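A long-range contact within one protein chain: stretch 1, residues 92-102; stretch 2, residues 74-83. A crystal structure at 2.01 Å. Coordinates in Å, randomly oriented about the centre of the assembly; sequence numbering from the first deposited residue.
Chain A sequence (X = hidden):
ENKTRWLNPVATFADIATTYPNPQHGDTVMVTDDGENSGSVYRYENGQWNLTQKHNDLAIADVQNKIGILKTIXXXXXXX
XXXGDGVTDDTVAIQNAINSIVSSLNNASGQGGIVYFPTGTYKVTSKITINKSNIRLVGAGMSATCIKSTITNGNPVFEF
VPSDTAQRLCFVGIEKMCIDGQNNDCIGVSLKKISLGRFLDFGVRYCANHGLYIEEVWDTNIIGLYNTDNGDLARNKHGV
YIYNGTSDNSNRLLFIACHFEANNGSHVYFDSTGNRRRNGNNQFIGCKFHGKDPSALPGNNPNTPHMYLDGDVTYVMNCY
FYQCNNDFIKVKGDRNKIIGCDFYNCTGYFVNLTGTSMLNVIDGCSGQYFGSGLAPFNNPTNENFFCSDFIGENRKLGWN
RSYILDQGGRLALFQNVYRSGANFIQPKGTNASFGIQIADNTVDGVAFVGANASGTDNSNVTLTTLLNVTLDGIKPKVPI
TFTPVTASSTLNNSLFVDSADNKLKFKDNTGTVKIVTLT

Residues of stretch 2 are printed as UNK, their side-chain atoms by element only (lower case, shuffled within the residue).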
ATOM      1  N   VAL A  92     -37.857   5.751  -9.448  1.00 14.70           N
ATOM      2  CA  VAL A  92     -38.450   6.912  -8.788  1.00 18.99           C
ATOM      3  C   VAL A  92     -38.309   6.796  -7.274  1.00 14.09           C
ATOM      4  O   VAL A  92     -38.038   7.786  -6.581  1.00 11.92           O
ATOM      5  CB  VAL A  92     -39.925   7.082  -9.216  1.00 17.12           C
ATOM      6  CG1 VAL A  92     -40.611   8.177  -8.391  1.00 18.72           C
ATOM      7  CG2 VAL A  92     -40.008   7.405 -10.713  1.00 17.71           C
ATOM      8  N   ALA A  93     -38.456   5.584  -6.738  1.00 16.05           N
ATOM      9  CA  ALA A  93     -38.348   5.415  -5.294  1.00 14.21           C
ATOM     10  C   ALA A  93     -36.934   5.731  -4.815  1.00 15.51           C
ATOM     11  O   ALA A  93     -36.754   6.408  -3.794  1.00 13.46           O
ATOM     12  CB  ALA A  93     -38.768   3.997  -4.899  1.00 16.81           C
ATOM     13  N   ILE A  94     -35.920   5.296  -5.571  1.00 13.45           N
ATOM     14  CA  ILE A  94     -34.538   5.578  -5.188  1.00 16.57           C
ATOM     15  C   ILE A  94     -34.260   7.071  -5.268  1.00 14.16           C
ATOM     16  O   ILE A  94     -33.633   7.648  -4.370  1.00 15.03           O
ATOM     17  CB  ILE A  94     -33.548   4.769  -6.062  1.00 15.83           C
ATOM     18  CG1 ILE A  94     -33.650   3.267  -5.768  1.00 13.28           C
ATOM     19  CG2 ILE A  94     -32.100   5.254  -5.851  1.00 15.42           C
ATOM     20  CD1 ILE A  94     -32.972   2.387  -6.841  1.00 11.12           C
ATOM     21  N   GLN A  95     -34.709   7.726  -6.340  1.00 12.83           N
ATOM     22  CA  GLN A  95     -34.519   9.173  -6.441  1.00 12.32           C
ATOM     23  C   GLN A  95     -35.216   9.903  -5.295  1.00 15.48           C
ATOM     24  O   GLN A  95     -34.644  10.824  -4.692  1.00 13.70           O
ATOM     25  CB  GLN A  95     -35.028   9.686  -7.793  1.00 14.64           C
ATOM     26  CG  GLN A  95     -34.674  11.138  -8.090  1.00 15.80           C
ATOM     27  CD  GLN A  95     -33.181  11.322  -8.265  1.00 18.90           C
ATOM     28  OE1 GLN A  95     -32.627  10.965  -9.301  1.00 17.12           O
ATOM     29  NE2 GLN A  95     -32.519  11.859  -7.248  1.00 16.71           N
ATOM     30  N   ASN A  96     -36.449   9.496  -4.972  1.00 14.23           N
ATOM     31  CA  ASN A  96     -37.164  10.111  -3.854  1.00 16.80           C
ATOM     32  C   ASN A  96     -36.399   9.936  -2.550  1.00 14.85           C
ATOM     33  O   ASN A  96     -36.304  10.875  -1.749  1.00 13.09           O
ATOM     34  CB  ASN A  96     -38.590   9.528  -3.752  1.00 15.55           C
ATOM     35  CG  ASN A  96     -39.510  10.082  -4.833  1.00 21.85           C
ATOM     36  OD1 ASN A  96     -39.152  11.043  -5.496  1.00 17.91           O
ATOM     37  ND2 ASN A  96     -40.701   9.511  -4.982  1.00 19.98           N
ATOM     38  N   ALA A  97     -35.828   8.747  -2.329  1.00 12.39           N
ATOM     39  CA  ALA A  97     -35.025   8.516  -1.131  1.00 13.38           C
ATOM     40  C   ALA A  97     -33.846   9.469  -1.068  1.00 13.50           C
ATOM     41  O   ALA A  97     -33.609  10.101  -0.037  1.00 12.85           O
ATOM     42  CB  ALA A  97     -34.531   7.071  -1.097  1.00 14.67           C
ATOM     43  N   ILE A  98     -33.071   9.558  -2.156  1.00 16.74           N
ATOM     44  CA  ILE A  98     -31.932  10.471  -2.215  1.00 15.96           C
ATOM     45  C   ILE A  98     -32.387  11.921  -2.031  1.00 15.24           C
ATOM     46  O   ILE A  98     -31.763  12.695  -1.296  1.00 15.51           O
ATOM     47  CB  ILE A  98     -31.191  10.284  -3.555  1.00 13.59           C
ATOM     48  CG1 ILE A  98     -30.408   8.967  -3.573  1.00 11.86           C
ATOM     49  CG2 ILE A  98     -30.304  11.483  -3.865  1.00 17.87           C
ATOM     50  CD1 ILE A  98     -30.048   8.539  -4.942  1.00 15.42           C
ATOM     51  N   ASN A  99     -33.476  12.313  -2.704  1.00 15.16           N
ATOM     52  CA  ASN A  99     -33.980  13.687  -2.586  1.00 16.95           C
ATOM     53  C   ASN A  99     -34.435  14.032  -1.177  1.00 18.68           C
ATOM     54  O   ASN A  99     -34.434  15.215  -0.817  1.00 16.89           O
ATOM     55  CB  ASN A  99     -35.138  13.924  -3.551  1.00 12.89           C
ATOM     56  CG  ASN A  99     -34.677  14.009  -4.986  1.00 20.71           C
ATOM     57  OD1 ASN A  99     -33.481  14.121  -5.255  1.00 21.46           O
ATOM     58  ND2 ASN A  99     -35.620  13.950  -5.917  1.00 23.22           N
ATOM     59  N   SER A 100     -34.789  13.030  -0.365  1.00 14.51           N
ATOM     60  CA  SER A 100     -35.224  13.297   1.003  1.00 17.96           C
ATOM     61  C   SER A 100     -34.072  13.657   1.917  1.00 19.60           C
ATOM     62  O   SER A 100     -34.321  14.088   3.043  1.00 19.19           O
ATOM     63  CB  SER A 100     -35.971  12.092   1.579  1.00 16.93           C
ATOM     64  OG  SER A 100     -35.081  11.003   1.854  1.00 18.22           O
ATOM     65  N   ILE A 101     -32.821  13.442   1.493  1.00 16.57           N
ATOM     66  CA  ILE A 101     -31.694  13.904   2.293  1.00 17.87           C
ATOM     67  C   ILE A 101     -31.659  15.428   2.276  1.00 19.59           C
ATOM     68  O   ILE A 101     -31.689  16.068   1.213  1.00 21.81           O
ATOM     69  CB  ILE A 101     -30.365  13.323   1.777  1.00 23.06           C
ATOM     70  CG1 ILE A 101     -30.365  11.802   1.887  1.00 19.37           C
ATOM     71  CG2 ILE A 101     -29.201  13.910   2.571  1.00 23.02           C
ATOM     72  CD1 ILE A 101     -30.169  11.307   3.269  1.00 21.26           C
ATOM     73  N   VAL A 102     -31.579  16.012   3.460  1.00 18.48           N
ATOM     74  CA  VAL A 102     -31.489  17.450   3.628  1.00 20.57           C
ATOM     75  C   VAL A 102     -30.013  17.832   3.577  1.00 22.27           C
ATOM     76  O   VAL A 102     -29.249  17.482   4.477  1.00 21.86           O
ATOM     77  CB  VAL A 102     -32.141  17.873   4.947  1.00 22.15           C
ATOM     78  CG1 VAL A 102     -32.035  19.369   5.130  1.00 20.94           C
ATOM     79  CG2 VAL A 102     -33.612  17.447   4.953  1.00 20.31           C
ATOM     80  N   UNK A  74     -29.675   5.915   8.808  1.00 23.59           N
ATOM     81  CA  UNK A  74     -29.663   5.970   7.351  1.00 21.64           C
ATOM     82  C   UNK A  74     -31.086   6.111   6.844  1.00 23.64           C
ATOM     83  O   UNK A  74     -32.046   5.709   7.509  1.00 23.90           O
ATOM     84  c   UNK A  74     -29.015   4.717   6.739  1.00 18.14           C
ATOM     85  N   UNK A  75     -31.208   6.702   5.658  1.00 18.97           N
ATOM     86  CA  UNK A  75     -32.443   6.664   4.895  1.00 17.48           C
ATOM     87  C   UNK A  75     -32.435   5.367   4.104  1.00 19.08           C
ATOM     88  O   UNK A  75     -31.562   5.158   3.260  1.00 19.16           O
ATOM     89  c   UNK A  75     -33.847   7.789   3.160  1.00 20.81           C
ATOM     90  c   UNK A  75     -32.545   9.150   4.798  1.00 25.58           C
ATOM     91  c   UNK A  75     -32.570   7.881   3.975  1.00 19.95           C
ATOM     92  N   UNK A  76     -33.397   4.493   4.384  1.00 16.44           N
ATOM     93  CA  UNK A  76     -33.557   3.225   3.684  1.00 15.17           C
ATOM     94  C   UNK A  76     -34.468   3.437   2.483  1.00 18.23           C
ATOM     95  O   UNK A  76     -35.601   3.923   2.636  1.00 16.24           O
ATOM     96  c   UNK A  76     -34.137   2.171   4.639  1.00 14.22           C
ATOM     97  n   UNK A  76     -33.487  -0.169   4.918  1.00 16.27           N
ATOM     98  c   UNK A  76     -34.029   0.749   4.105  1.00 15.37           C
ATOM     99  o   UNK A  76     -34.404   0.478   2.980  1.00 16.94           O
ATOM    100  N   UNK A  77     -33.979   3.089   1.286  1.00 15.06           N
ATOM    101  CA  UNK A  77     -34.793   3.266   0.081  1.00 12.85           C
ATOM    102  C   UNK A  77     -36.096   2.477   0.173  1.00 17.26           C
ATOM    103  O   UNK A  77     -37.084   2.838  -0.467  1.00 15.57           O
ATOM    104  c   UNK A  77     -33.618   1.369  -1.160  1.00 11.91           C
ATOM    105  c   UNK A  77     -32.779   3.766  -1.352  1.00 13.62           C
ATOM    106  c   UNK A  77     -34.005   2.874  -1.193  1.00 16.18           C
ATOM    107  N   UNK A  78     -36.143   1.425   0.994  1.00 15.43           N
ATOM    108  CA  UNK A  78     -37.397   0.681   1.127  1.00 16.30           C
ATOM    109  C   UNK A  78     -38.505   1.546   1.722  1.00 17.59           C
ATOM    110  O   UNK A  78     -39.689   1.293   1.478  1.00 16.09           O
ATOM    111  c   UNK A  78     -37.895  -2.924   2.460  1.00 36.09           C
ATOM    112  c   UNK A  78     -37.793  -1.818   1.421  1.00 28.87           C
ATOM    113  c   UNK A  78     -37.183  -0.565   1.992  1.00 17.70           C
ATOM    114  n   UNK A  78     -38.625  -5.323   2.605  1.00 50.69           N
ATOM    115  c   UNK A  78     -38.933  -3.966   2.048  1.00 41.32           C
ATOM    116  N   UNK A  79     -38.139   2.554   2.521  1.00 18.82           N
ATOM    117  CA  UNK A  79     -39.116   3.505   3.034  1.00 18.52           C
ATOM    118  C   UNK A  79     -39.832   4.253   1.929  1.00 19.70           C
ATOM    119  O   UNK A  79     -40.888   4.848   2.178  1.00 16.72           O
ATOM    120  c   UNK A  79     -36.840   5.128   5.745  1.00 30.92           C
ATOM    121  c   UNK A  79     -38.456   4.549   3.931  1.00 20.42           C
ATOM    122  o   UNK A  79     -35.744   4.819   6.292  1.00 22.32           O
ATOM    123  o   UNK A  79     -37.277   6.310   5.661  1.00 30.87           O
ATOM    124  c   UNK A  79     -37.682   4.024   5.109  1.00 24.42           C
ATOM    125  N   UNK A  80     -39.264   4.294   0.735  1.00 13.46           N
ATOM    126  CA  UNK A  80     -39.810   5.100  -0.346  1.00 18.62           C
ATOM    127  C   UNK A  80     -40.424   4.247  -1.440  1.00 19.62           C
ATOM    128  O   UNK A  80     -40.794   4.770  -2.497  1.00 20.80           O
ATOM    129  c   UNK A  80     -38.866   9.427   0.855  1.00 21.42           C
ATOM    130  c   UNK A  80     -38.731   6.040  -0.879  1.00 15.15           C
ATOM    131  c   UNK A  80     -38.423   7.162   0.072  1.00 17.74           C
ATOM    132  c   UNK A  80     -37.297   8.012   2.056  1.00 21.21           C
ATOM    133  c   UNK A  80     -37.967   9.244   1.914  1.00 20.46           C
ATOM    134  c   UNK A  80     -37.533   6.976   1.127  1.00 19.43           C
ATOM    135  c   UNK A  80     -39.099   8.378  -0.039  1.00 19.93           C
ATOM    136  N   UNK A  81     -40.552   2.943  -1.201  1.00 19.56           N
ATOM    137  CA  UNK A  81     -41.308   2.074  -2.077  1.00 22.18           C
ATOM    138  C   UNK A  81     -40.520   1.214  -3.047  1.00 21.76           C
ATOM    139  O   UNK A  81     -41.123   0.681  -3.986  1.00 18.71           O
ATOM    140  N   UNK A  82     -39.208   1.044  -2.859  1.00 17.82           N
ATOM    141  CA  UNK A  82     -38.470   0.093  -3.693  1.00 16.96           C
ATOM    142  C   UNK A  82     -38.983  -1.316  -3.449  1.00 18.40           C
ATOM    143  O   UNK A  82     -39.344  -1.673  -2.324  1.00 18.99           O
ATOM    144  o   UNK A  82     -36.723  -0.205  -2.020  1.00 16.75           O
ATOM    145  c   UNK A  82     -36.355   1.475  -3.719  1.00 13.12           C
ATOM    146  c   UNK A  82     -36.963   0.121  -3.401  1.00 16.64           C
ATOM    147  N   UNK A  83     -39.002  -2.131  -4.497  1.00 18.63           N
ATOM    148  CA  UNK A  83     -39.269  -3.558  -4.331  1.00 20.59           C
ATOM    149  C   UNK A  83     -38.006  -4.399  -4.338  1.00 19.37           C
ATOM    150  O   UNK A  83     -37.988  -5.478  -3.741  1.00 22.76           O
ATOM    151  c   UNK A  83     -43.797  -3.280  -4.681  1.00 35.33           C
ATOM    152  n   UNK A  83     -44.199  -2.385  -5.805  1.00 42.07           N
ATOM    153  c   UNK A  83     -42.305  -3.143  -4.346  1.00 30.12           C
ATOM    154  c   UNK A  83     -41.405  -3.135  -5.601  1.00 29.58           C
ATOM    155  c   UNK A  83     -40.210  -4.056  -5.430  1.00 22.96           C
TER
HETATM  156  O   HOH W   1     -41.451   7.178  -3.594  1.00 23.84           O

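Position 74 carries a single carbon beyond CA, and that carbon stays clear of stretch 1; one carbon means alanine, Ala74. Position 75 has three carbons, one bearing the other two, with CA-to-CB aimed toward stretch 1. The branches meet Ala97, Ser100 and Ile101, and a fork at CB made only of carbon is valine: Val75, whose CG2 lies 3.6 Å from Ile101 CD1.

Position 76 points away. Its two carbons end in one oxygen and one nitrogen, an amide on a short stem, so it is asparagine. Asn76 makes no contact with stretch 1; its OD1 accepts a hydrogen bond from the backbone N of position 78 at 2.8 Å, and its ND2 is bonded elsewhere in the structure.

At position 77 three carbons again fork at CB, and one branch rests on the Ala97 methyl. This is Val77, with CG1 3.7 Å from Ala97 CB. Position 78 extends four carbons in a row to a nitrogen, away from the helix and exposed: Lys78. Position 79 has three carbons, the third holding two oxygens, a carboxylate on a two-carbon stem, hence Glu79. It touches nothing on stretch 1, but its OE2 accepts a hydrogen bond from Asn76 N at 3.0 Å, so both side-chain bonds gather at the start of the 3-10 segment.

Position 80 shows one carbon and then a ring of six carbons with no heteroatom, lying over Ala97 CA and near Ser100 OG, so phenylalanine. Phe80 gives up more area to the contact than any other residue. Ala97 CA sits over the ring face, 3.8 Å from the centroid, in a CH-pi contact, while Ser100 OG approaches CZ obliquely at 3.4 Å.

Position 81 has no side-chain atoms, and its backbone lies near Ala93 CB: Gly81. At its phi/psi of 101/16° a CB would be jammed against the preceding carbonyl oxygen, so the backbone itself calls for glycine. Position 82 has a CB bearing one oxygen and one carbon, the carbon near Ala93 and Ile94, which is threonine; Thr82 CG2 packs 3.7 Å from Ala93 CB and 3.8 Å from Ile94 CG1. Position 83, four carbons ending in nitrogen, is Lys83, beyond reach of the helix.

The ring lies over Ala97, while the Ala93 methyl, one turn earlier, takes the backbone at 80-82 and the methyl of Thr82: Ala93 CB reaches Phe80 O at 3.2 Å. No direct hydrogen bond crosses; one water links Phe80 O (2.7 Å) with Asn96 ND2 (2.8 Å). Ser100 OG donates to Ala97 O at 2.6 Å within its own stretch. The direct contact is packing.

Stretch 2 74-83: AVNVKEFGTK
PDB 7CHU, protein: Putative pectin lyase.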